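Local coordinates for similar to hydroxylamine oxidoreductase (Kuenenia stuttgartiensis, PDB 6H5L), which probably works as an oxidoreductase, carrying several heme c groups within a multiheme reductase complex that appears to relay electrons in an anammox bacterium, at residues 14-19 with 159-164; 302-307 with 463-468. All blocks are in the same frame, centred on the assembly; numbering follows the deposited sequence.

Contact 1 of 2, residues 14-19 with 159-164; sequences PDLYKD and EFLRER. With HEC (heme c), chain G.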
loop_
_atom_site.group_PDB
_atom_site.type_symbol
_atom_site.label_atom_id
_atom_site.label_comp_id
_atom_site.label_asym_id
_atom_site.label_seq_id
_atom_site.Cartn_x
_atom_site.Cartn_y
_atom_site.Cartn_z
ATOM N N PRO A 14 24.550 -37.530 -24.045
ATOM C CA PRO A 14 25.551 -37.057 -23.081
ATOM C C PRO A 14 26.261 -38.216 -22.398
ATOM O O PRO A 14 25.628 -39.155 -21.907
ATOM C CB PRO A 14 24.724 -36.233 -22.087
ATOM C CG PRO A 14 23.494 -35.855 -22.838
ATOM C CD PRO A 14 23.207 -37.007 -23.750
ATOM N N ASP A 15 27.590 -38.137 -22.370
ATOM C CA ASP A 15 28.440 -39.184 -21.818
ATOM C C ASP A 15 29.496 -38.532 -20.934
ATOM O O ASP A 15 30.374 -37.818 -21.432
ATOM C CB ASP A 15 29.088 -40.005 -22.935
ATOM C CG ASP A 15 29.984 -41.104 -22.408
ATOM O OD1 ASP A 15 29.552 -41.830 -21.489
ATOM O OD2 ASP A 15 31.116 -41.245 -22.919
ATOM N N LEU A 16 29.406 -38.783 -19.624
ATOM C CA LEU A 16 30.399 -38.254 -18.693
ATOM C C LEU A 16 31.781 -38.843 -18.935
ATOM O O LEU A 16 32.786 -38.206 -18.599
ATOM C CB LEU A 16 29.972 -38.535 -17.247
ATOM C CG LEU A 16 28.978 -37.581 -16.592
ATOM C CD1 LEU A 16 28.537 -38.125 -15.242
ATOM C CD2 LEU A 16 29.598 -36.203 -16.443
ATOM N N TYR A 17 31.857 -40.041 -19.512
ATOM C CA TYR A 17 33.119 -40.744 -19.701
ATOM C C TYR A 17 33.624 -40.655 -21.138
ATOM O O TYR A 17 34.278 -41.584 -21.625
ATOM C CB TYR A 17 32.975 -42.200 -19.269
ATOM C CG TYR A 17 32.668 -42.342 -17.797
ATOM C CD1 TYR A 17 31.364 -42.246 -17.328
ATOM C CD2 TYR A 17 33.684 -42.548 -16.874
ATOM C CE1 TYR A 17 31.080 -42.365 -15.982
ATOM C CE2 TYR A 17 33.410 -42.669 -15.525
ATOM C CZ TYR A 17 32.108 -42.577 -15.086
ATOM O OH TYR A 17 31.834 -42.697 -13.744
ATOM N N LYS A 18 33.320 -39.556 -21.825
ATOM C CA LYS A 18 33.822 -39.343 -23.173
ATOM C C LYS A 18 35.340 -39.221 -23.161
ATOM O O LYS A 18 35.922 -38.603 -22.265
ATOM C CB LYS A 18 33.198 -38.082 -23.772
ATOM C CG LYS A 18 33.512 -37.857 -25.237
ATOM C CD LYS A 18 33.261 -36.414 -25.643
ATOM C CE LYS A 18 33.697 -36.175 -27.078
ATOM N NZ LYS A 18 33.741 -34.726 -27.420
ATOM N N ASP A 19 35.977 -39.834 -24.158
ATOM C CA ASP A 19 37.432 -39.789 -24.326
ATOM C C ASP A 19 38.153 -40.485 -23.172
ATOM O O ASP A 19 39.234 -40.073 -22.751
ATOM C CB ASP A 19 37.926 -38.347 -24.489
ATOM C CG ASP A 19 37.387 -37.683 -25.745
ATOM O OD1 ASP A 19 37.380 -38.346 -26.797
ATOM O OD2 ASP A 19 36.960 -36.509 -25.678
ATOM N N GLU A 159 30.019 -27.725 -20.661
ATOM C CA GLU A 159 30.919 -26.828 -19.943
ATOM C C GLU A 159 31.420 -27.458 -18.651
ATOM O O GLU A 159 32.550 -27.192 -18.229
ATOM C CB GLU A 159 30.228 -25.494 -19.664
ATOM C CG GLU A 159 30.003 -24.645 -20.907
ATOM C CD GLU A 159 29.404 -23.287 -20.596
ATOM O OE1 GLU A 159 29.123 -23.014 -19.410
ATOM O OE2 GLU A 159 29.214 -22.489 -21.538
ATOM N N PHE A 160 30.598 -28.291 -18.009
ATOM C CA PHE A 160 31.084 -29.087 -16.889
ATOM C C PHE A 160 32.102 -30.118 -17.359
ATOM O O PHE A 160 33.114 -30.357 -16.689
ATOM C CB PHE A 160 29.911 -29.766 -16.182
ATOM C CG PHE A 160 30.323 -30.685 -15.065
ATOM C CD1 PHE A 160 30.684 -30.173 -13.828
ATOM C CD2 PHE A 160 30.333 -32.058 -15.246
ATOM C CE1 PHE A 160 31.060 -31.014 -12.797
ATOM C CE2 PHE A 160 30.708 -32.904 -14.218
ATOM C CZ PHE A 160 31.072 -32.381 -12.992
ATOM N N LEU A 161 31.848 -30.737 -18.515
ATOM C CA LEU A 161 32.777 -31.706 -19.083
ATOM C C LEU A 161 34.114 -31.073 -19.450
ATOM O O LEU A 161 35.121 -31.784 -19.531
ATOM C CB LEU A 161 32.149 -32.366 -20.312
ATOM C CG LEU A 161 32.270 -33.884 -20.446
ATOM C CD1 LEU A 161 31.606 -34.584 -19.270
ATOM C CD2 LEU A 161 31.665 -34.354 -21.761
ATOM N N ARG A 162 34.146 -29.757 -19.665
ATOM C CA ARG A 162 35.383 -29.069 -20.016
ATOM C C ARG A 162 36.376 -28.985 -18.860
ATOM O O ARG A 162 37.494 -28.499 -19.071
ATOM C CB ARG A 162 35.079 -27.661 -20.532
ATOM C CG ARG A 162 34.452 -27.626 -21.919
ATOM C CD ARG A 162 34.538 -26.230 -22.513
ATOM N NE ARG A 162 35.925 -25.794 -22.650
ATOM C CZ ARG A 162 36.296 -24.537 -22.867
ATOM N NH1 ARG A 162 35.384 -23.580 -22.967
ATOM N NH2 ARG A 162 37.582 -24.234 -22.978
ATOM N N GLU A 163 36.010 -29.433 -17.656
ATOM C CA GLU A 163 36.980 -29.478 -16.567
ATOM C C GLU A 163 38.127 -30.427 -16.882
ATOM O O GLU A 163 39.229 -30.270 -16.343
ATOM C CB GLU A 163 36.304 -29.896 -15.262
ATOM C CG GLU A 163 35.334 -28.876 -14.696
ATOM C CD GLU A 163 34.855 -29.239 -13.306
ATOM O OE1 GLU A 163 34.209 -28.389 -12.656
ATOM O OE2 GLU A 163 35.127 -30.374 -12.862
ATOM N N ARG A 164 37.884 -31.420 -17.743
ATOM C CA ARG A 164 38.925 -32.359 -18.144
ATOM C C ARG A 164 40.123 -31.663 -18.780
ATOM O O ARG A 164 41.230 -32.216 -18.765
ATOM C CB ARG A 164 38.323 -33.394 -19.110
ATOM C CG ARG A 164 39.315 -34.393 -19.688
ATOM C CD ARG A 164 38.630 -35.571 -20.373
ATOM N NE ARG A 164 38.090 -36.527 -19.409
ATOM C CZ ARG A 164 36.812 -36.886 -19.337
ATOM N NH1 ARG A 164 35.927 -36.381 -20.186
ATOM N NH2 ARG A 164 36.419 -37.762 -18.421
HETATM FE FE HEC G . 24.834 -26.019 -12.415
HETATM C CHA HEC G . 23.543 -22.980 -13.362
HETATM C CHB HEC G . 22.673 -27.585 -14.583
HETATM C CHC HEC G . 26.440 -29.035 -11.880
HETATM C CHD HEC G . 26.721 -24.577 -9.985
HETATM N NA HEC G . 23.372 -25.400 -13.721
HETATM C C1A HEC G . 23.010 -24.091 -13.968
HETATM C C2A HEC G . 21.969 -24.084 -14.972
HETATM C C3A HEC G . 21.726 -25.351 -15.314
HETATM C C4A HEC G . 22.602 -26.209 -14.535
HETATM C CMA HEC G . 20.689 -25.810 -16.357
HETATM C CAA HEC G . 21.279 -22.827 -15.548
HETATM C CBA HEC G . 19.962 -22.554 -14.830
HETATM C CGA HEC G . 19.322 -21.326 -15.426
HETATM O O1A HEC G . 20.040 -20.540 -16.097
HETATM O O2A HEC G . 18.096 -21.130 -15.227
HETATM N NB HEC G . 24.558 -27.969 -13.047
HETATM C C1B HEC G . 23.692 -28.350 -14.054
HETATM C C2B HEC G . 24.048 -29.695 -14.456
HETATM C C3B HEC G . 25.081 -30.101 -13.708
HETATM C C4B HEC G . 25.424 -29.021 -12.808
HETATM C CMB HEC G . 23.328 -30.499 -15.557
HETATM C CAB HEC G . 25.813 -31.461 -13.774
HETATM C CBB HEC G . 26.665 -31.560 -15.059
HETATM N NC HEC G . 26.304 -26.689 -11.163
HETATM C C1C HEC G . 26.835 -27.964 -11.111
HETATM C C2C HEC G . 27.961 -27.944 -10.201
HETATM C C3C HEC G . 27.953 -26.756 -9.581
HETATM C C4C HEC G . 26.968 -25.912 -10.235
HETATM C CMC HEC G . 28.713 -29.211 -9.733
HETATM C CAC HEC G . 28.926 -26.303 -8.470
HETATM C CBC HEC G . 30.362 -26.204 -9.033
HETATM N ND HEC G . 25.045 -24.084 -11.735
HETATM C C1D HEC G . 26.000 -23.718 -10.791
HETATM C C2D HEC G . 26.113 -22.276 -10.798
HETATM C C3D HEC G . 25.122 -21.780 -11.853
HETATM C C4D HEC G . 24.506 -22.972 -12.381
HETATM C CMD HEC G . 27.035 -21.408 -9.928
HETATM C CAD HEC G . 24.848 -20.320 -12.274
HETATM C CBD HEC G . 25.469 -20.118 -13.654
HETATM C CGD HEC G . 25.600 -18.656 -13.991
HETATM O O1D HEC G . 26.289 -18.334 -14.993
HETATM O O2D HEC G . 25.022 -17.812 -13.260
#
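Leu16 reaches helix 154-161 with one methyl, CD2, which meets both Phe160 and Leu161. Chi1 (-83°) sets CG of Leu16 anti to its own carbonyl carbon; the side chain crosses Leu161 obliquely, Leu16 CD2 lying 3.8 Å from Leu161 CD1. Leu16 CD2 also comes to the Phe160 ring at the edge, close to the ring plane, 4.1 Å from Phe160 CE2. The ring then links leucine and heme: CD2 of Phe160 is 3.7 Å from CBB, the methyl of one of the heme's thioether-bearing side chains, which approaches at a slant. The second methyl of Leu161, CD2, rests 3.7 Å from Asp15 O. That carbonyl also starts the type I turn from Asp15 to Lys18, which is closed by a weak bond from Lys18 N.

Beyond the apolar patch, the guanidinium of Arg164 lies beside the carbonyls of Leu16 and Lys18. Lys18 O lies over one face, 3.0 Å from Arg164 NH1 but at an angle too poor for a hydrogen bond, whereas Leu16 O lies at the edge, in the plane of the group, 3.7 Å from Arg164 NH2. Asp19, with its carboxylate near but not in contact, could add a little electrostatic attraction.

Leu16 and Pro14 also pack on Phe157, one turn earlier in helix 154-161, and Leu16 N is bonded to Glu147 of helix 146-152. Tyr17, whose CB points away from segment 159-164, lies against Tyr24, Gln25 and Tyr28, so the N-terminal loop is wedged between helix 154-161 and its own following helix, 22-28.

Contact 2 of 2, residues 302-307 with 463-468; sequences WRMGTV and LWFWYK. With HEC (heme c), chain I.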
loop_
_atom_site.group_PDB
_atom_site.type_symbol
_atom_site.label_atom_id
_atom_site.label_comp_id
_atom_site.label_asym_id
_atom_site.label_seq_id
_atom_site.Cartn_x
_atom_site.Cartn_y
_atom_site.Cartn_z
ATOM N N TRP A 302 48.021 -22.389 -9.045
ATOM C CA TRP A 302 48.721 -23.049 -7.921
ATOM C C TRP A 302 47.880 -24.231 -7.469
ATOM O O TRP A 302 48.231 -24.813 -6.505
ATOM C CB TRP A 302 48.927 -22.090 -6.755
ATOM C CG TRP A 302 49.988 -21.058 -6.925
ATOM C CD1 TRP A 302 49.794 -19.755 -7.232
ATOM C CD2 TRP A 302 51.401 -21.225 -6.787
ATOM N NE1 TRP A 302 50.979 -19.097 -7.281
ATOM C CE2 TRP A 302 51.986 -19.970 -7.022
ATOM C CE3 TRP A 302 52.233 -22.298 -6.483
ATOM C CZ2 TRP A 302 53.358 -19.766 -6.969
ATOM C CZ3 TRP A 302 53.585 -22.095 -6.427
ATOM C CH2 TRP A 302 54.140 -20.851 -6.673
ATOM N N ARG A 303 46.948 -24.640 -8.306
ATOM C CA ARG A 303 45.851 -25.593 -8.088
ATOM C C ARG A 303 45.630 -25.916 -6.616
ATOM O O ARG A 303 45.009 -25.145 -5.984
ATOM C CB ARG A 303 46.169 -26.831 -8.920
ATOM C CG ARG A 303 46.532 -26.502 -10.352
ATOM C CD ARG A 303 45.417 -26.046 -11.244
ATOM N NE ARG A 303 44.287 -26.925 -11.178
ATOM C CZ ARG A 303 43.981 -27.879 -12.024
ATOM N NH1 ARG A 303 44.754 -28.169 -13.035
ATOM N NH2 ARG A 303 42.868 -28.545 -11.861
ATOM N N MET A 304 46.276 -26.909 -6.049
ATOM C CA MET A 304 45.948 -27.261 -4.677
ATOM C C MET A 304 46.933 -26.687 -3.673
ATOM O O MET A 304 46.614 -26.627 -2.480
ATOM C CB MET A 304 45.864 -28.784 -4.514
ATOM C CG MET A 304 45.186 -29.232 -3.215
ATOM S SD MET A 304 44.870 -31.006 -3.108
ATOM C CE MET A 304 44.166 -31.140 -1.464
ATOM N N GLY A 305 48.095 -26.228 -4.130
ATOM C CA GLY A 305 49.163 -25.822 -3.246
ATOM C C GLY A 305 50.129 -26.929 -2.899
ATOM O O GLY A 305 51.055 -26.699 -2.112
ATOM N N THR A 306 49.942 -28.121 -3.462
ATOM C CA THR A 306 50.784 -29.274 -3.177
ATOM C C THR A 306 51.843 -29.517 -4.241
ATOM O O THR A 306 52.979 -29.862 -3.905
ATOM C CB THR A 306 49.924 -30.532 -3.031
ATOM O OG1 THR A 306 49.143 -30.717 -4.218
ATOM C CG2 THR A 306 48.995 -30.401 -1.837
ATOM N N VAL A 307 51.499 -29.350 -5.512
ATOM C CA VAL A 307 52.455 -29.631 -6.589
ATOM C C VAL A 307 53.563 -28.585 -6.562
ATOM O O VAL A 307 53.271 -27.376 -6.577
ATOM C CB VAL A 307 51.742 -29.647 -7.942
ATOM C CG1 VAL A 307 52.755 -29.798 -9.064
ATOM C CG2 VAL A 307 50.720 -30.775 -7.987
ATOM N N LEU A 463 52.914 -30.328 7.510
ATOM C CA LEU A 463 53.511 -29.074 7.063
ATOM C C LEU A 463 53.076 -28.733 5.643
ATOM O O LEU A 463 52.621 -27.613 5.376
ATOM C CB LEU A 463 55.037 -29.156 7.163
ATOM C CG LEU A 463 55.865 -27.870 7.048
ATOM C CD1 LEU A 463 57.207 -28.045 7.737
ATOM C CD2 LEU A 463 56.079 -27.455 5.599
ATOM N N TRP A 464 53.202 -29.684 4.715
ATOM C CA TRP A 464 52.958 -29.386 3.310
ATOM C C TRP A 464 51.533 -29.679 2.856
ATOM O O TRP A 464 51.112 -29.145 1.824
ATOM C CB TRP A 464 53.948 -30.154 2.420
ATOM C CG TRP A 464 53.727 -31.638 2.350
ATOM C CD1 TRP A 464 54.321 -32.594 3.122
ATOM C CD2 TRP A 464 52.870 -32.336 1.439
ATOM N NE1 TRP A 464 53.875 -33.842 2.759
ATOM C CE2 TRP A 464 52.984 -33.710 1.727
ATOM C CE3 TRP A 464 52.011 -31.932 0.413
ATOM C CZ2 TRP A 464 52.270 -34.680 1.029
ATOM C CZ3 TRP A 464 51.306 -32.897 -0.282
ATOM C CH2 TRP A 464 51.441 -34.255 0.028
ATOM N N PHE A 465 50.775 -30.496 3.591
ATOM C CA PHE A 465 49.414 -30.822 3.188
ATOM C C PHE A 465 48.344 -30.151 4.038
ATOM O O PHE A 465 47.177 -30.140 3.631
ATOM C CB PHE A 465 49.197 -32.344 3.206
ATOM C CG PHE A 465 47.977 -32.789 2.448
ATOM C CD1 PHE A 465 47.979 -32.818 1.063
ATOM C CD2 PHE A 465 46.829 -33.178 3.119
ATOM C CE1 PHE A 465 46.860 -33.225 0.361
ATOM C CE2 PHE A 465 45.705 -33.585 2.422
ATOM C CZ PHE A 465 45.722 -33.610 1.041
ATOM N N TRP A 466 48.692 -29.604 5.201
ATOM C CA TRP A 466 47.732 -28.875 6.021
ATOM C C TRP A 466 48.075 -27.396 6.125
ATOM O O TRP A 466 47.286 -26.541 5.717
ATOM C CB TRP A 466 47.658 -29.483 7.429
ATOM C CG TRP A 466 46.579 -30.491 7.622
ATOM C CD1 TRP A 466 45.812 -31.072 6.657
ATOM C CD2 TRP A 466 46.140 -31.037 8.870
ATOM N NE1 TRP A 466 44.926 -31.955 7.227
ATOM C CE2 TRP A 466 45.108 -31.951 8.585
ATOM C CE3 TRP A 466 46.522 -30.844 10.203
ATOM C CZ2 TRP A 466 44.448 -32.668 9.583
ATOM C CZ3 TRP A 466 45.867 -31.559 11.192
ATOM C CH2 TRP A 466 44.843 -32.459 10.877
ATOM N N TYR A 467 49.263 -27.072 6.632
ATOM C CA TYR A 467 49.545 -25.695 7.009
ATOM C C TYR A 467 50.018 -24.866 5.823
ATOM O O TYR A 467 49.707 -23.673 5.744
ATOM C CB TYR A 467 50.558 -25.678 8.148
ATOM C CG TYR A 467 50.076 -26.462 9.351
ATOM C CD1 TYR A 467 48.787 -26.290 9.843
ATOM C CD2 TYR A 467 50.896 -27.393 9.975
ATOM C CE1 TYR A 467 48.334 -27.007 10.936
ATOM C CE2 TYR A 467 50.451 -28.117 11.067
ATOM C CZ TYR A 467 49.170 -27.920 11.543
ATOM O OH TYR A 467 48.722 -28.638 12.628
ATOM N N LYS A 468 50.760 -25.472 4.894
ATOM C CA LYS A 468 51.061 -24.780 3.647
ATOM C C LYS A 468 49.787 -24.482 2.870
ATOM O O LYS A 468 49.641 -23.396 2.298
ATOM C CB LYS A 468 52.031 -25.605 2.799
ATOM C CG LYS A 468 52.169 -25.098 1.367
ATOM C CD LYS A 468 53.491 -25.509 0.736
ATOM C CE LYS A 468 53.612 -27.017 0.598
ATOM N NZ LYS A 468 52.614 -27.586 -0.349
HETATM FE FE HEC I . 39.074 -19.099 -4.612
HETATM C CHA HEC I . 42.125 -20.358 -5.308
HETATM C CHB HEC I . 37.929 -22.242 -3.759
HETATM C CHC HEC I . 36.066 -17.776 -3.607
HETATM C CHD HEC I . 39.887 -16.061 -6.047
HETATM N NA HEC I . 39.898 -20.946 -4.451
HETATM C C1A HEC I . 41.135 -21.258 -4.980
HETATM C C2A HEC I . 41.195 -22.697 -5.123
HETATM C C3A HEC I . 40.043 -23.217 -4.699
HETATM C C4A HEC I . 39.201 -22.126 -4.267
HETATM C CMA HEC I . 39.665 -24.713 -4.669
HETATM C CAA HEC I . 42.389 -23.489 -5.676
HETATM C CBA HEC I . 42.256 -23.582 -7.189
HETATM C CGA HEC I . 43.069 -22.483 -7.818
HETATM O O1A HEC I . 42.465 -21.589 -8.463
HETATM O O2A HEC I . 44.317 -22.495 -7.664
HETATM N NB HEC I . 37.300 -19.877 -3.876
HETATM C C1B HEC I . 37.089 -21.187 -3.496
HETATM C C2B HEC I . 35.845 -21.252 -2.761
HETATM C C3B HEC I . 35.324 -20.025 -2.724
HETATM C C4B HEC I . 36.232 -19.131 -3.420
HETATM C CMB HEC I . 35.220 -22.537 -2.180
HETATM C CAB HEC I . 33.994 -19.618 -2.052
HETATM C CBB HEC I . 34.045 -19.805 -0.518
HETATM N NC HEC I . 38.129 -17.277 -4.842
HETATM C C1C HEC I . 36.923 -16.925 -4.268
HETATM C C2C HEC I . 36.802 -15.479 -4.325
HETATM C C3C HEC I . 37.767 -15.035 -5.138
HETATM C C4C HEC I . 38.680 -16.134 -5.388
HETATM C CMC HEC I . 35.507 -14.708 -3.992
HETATM C CAC HEC I . 37.981 -13.569 -5.586
HETATM C CBC HEC I . 38.407 -12.695 -4.388
HETATM N ND HEC I . 40.748 -18.324 -5.556
HETATM C C1D HEC I . 40.878 -17.020 -6.030
HETATM C C2D HEC I . 42.231 -16.838 -6.507
HETATM C C3D HEC I . 42.932 -18.183 -6.273
HETATM C C4D HEC I . 41.932 -19.045 -5.683
HETATM C CMD HEC I . 42.847 -15.562 -7.119
HETATM C CAD HEC I . 44.392 -18.542 -6.614
HETATM C CBD HEC I . 44.454 -18.858 -8.106
HETATM C CGD HEC I . 45.845 -19.280 -8.493
HETATM O O1D HEC I . 46.715 -18.390 -8.674
HETATM O O2D HEC I . 46.079 -20.509 -8.628
HETATM O O HOH W 1 53.728 -29.746 -1.529
#
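Bends at chi3 (64°) and chi4 (65°) curl the Lys468 side chain and bring its NZ to Gly305 O, modelled at a short, only approximate 2.5 Å, with a C=O...N angle of 148° and the donor tilted slightly from the carbonyl plane. The same NZ donates to Trp464 O at 3.1 Å, in the carbonyl plane on a lone pair, and to a water that in turn donates to Thr306 O. The buried ammonium thus has three oxygen partners. Its bond to Trp464 O fits the helix: at 463-467 the turn widens to pi type, Lys468 N bonding to Leu463 O, and the lysine side chain takes up the carbonyl of Trp464. Such a loop, threaded between hemes, is in keeping with a multiheme cytochrome: Trp302 N donates almost straight to the heme propionate O2D (2.7 Å), while Met304 touches another heme c. The extended Met304 chain ends with CE 3.8 Å from Phe465 CZ, slanting to the ring. Next to it, Thr306 CG2 meets the edge of the Trp464 indole, 3.7 Å from CZ3, and also reaches Phe465 CD1, the Thr306 and Phe465 side chains pointing the same way. Tyr472, one helical turn beyond Lys468, bonds through its hydroxyl to Arg303 O.

Contact 1 closes before contact 2 opens along the chain, and the two lie on opposite sides of its centre, their own centres 27 Å apart. They share no helix: contact 1 joins the N-terminal loop to helix 154-161, contact 2 a later loop to helix 455-476. Even so, their nearest atoms are only about 6 Å apart, and the chain ties them indirectly. Glu159 bonds to His294 on the way to 302-307, and Arg303 reaches back to the carbonyls of Val166 and Gly167, just past Arg164. Each holds residues of heme c pockets, on 159-164 and 302-307 respectively, and it is against these heme-lining segments that the N-terminal loop and helix 455-476 pack.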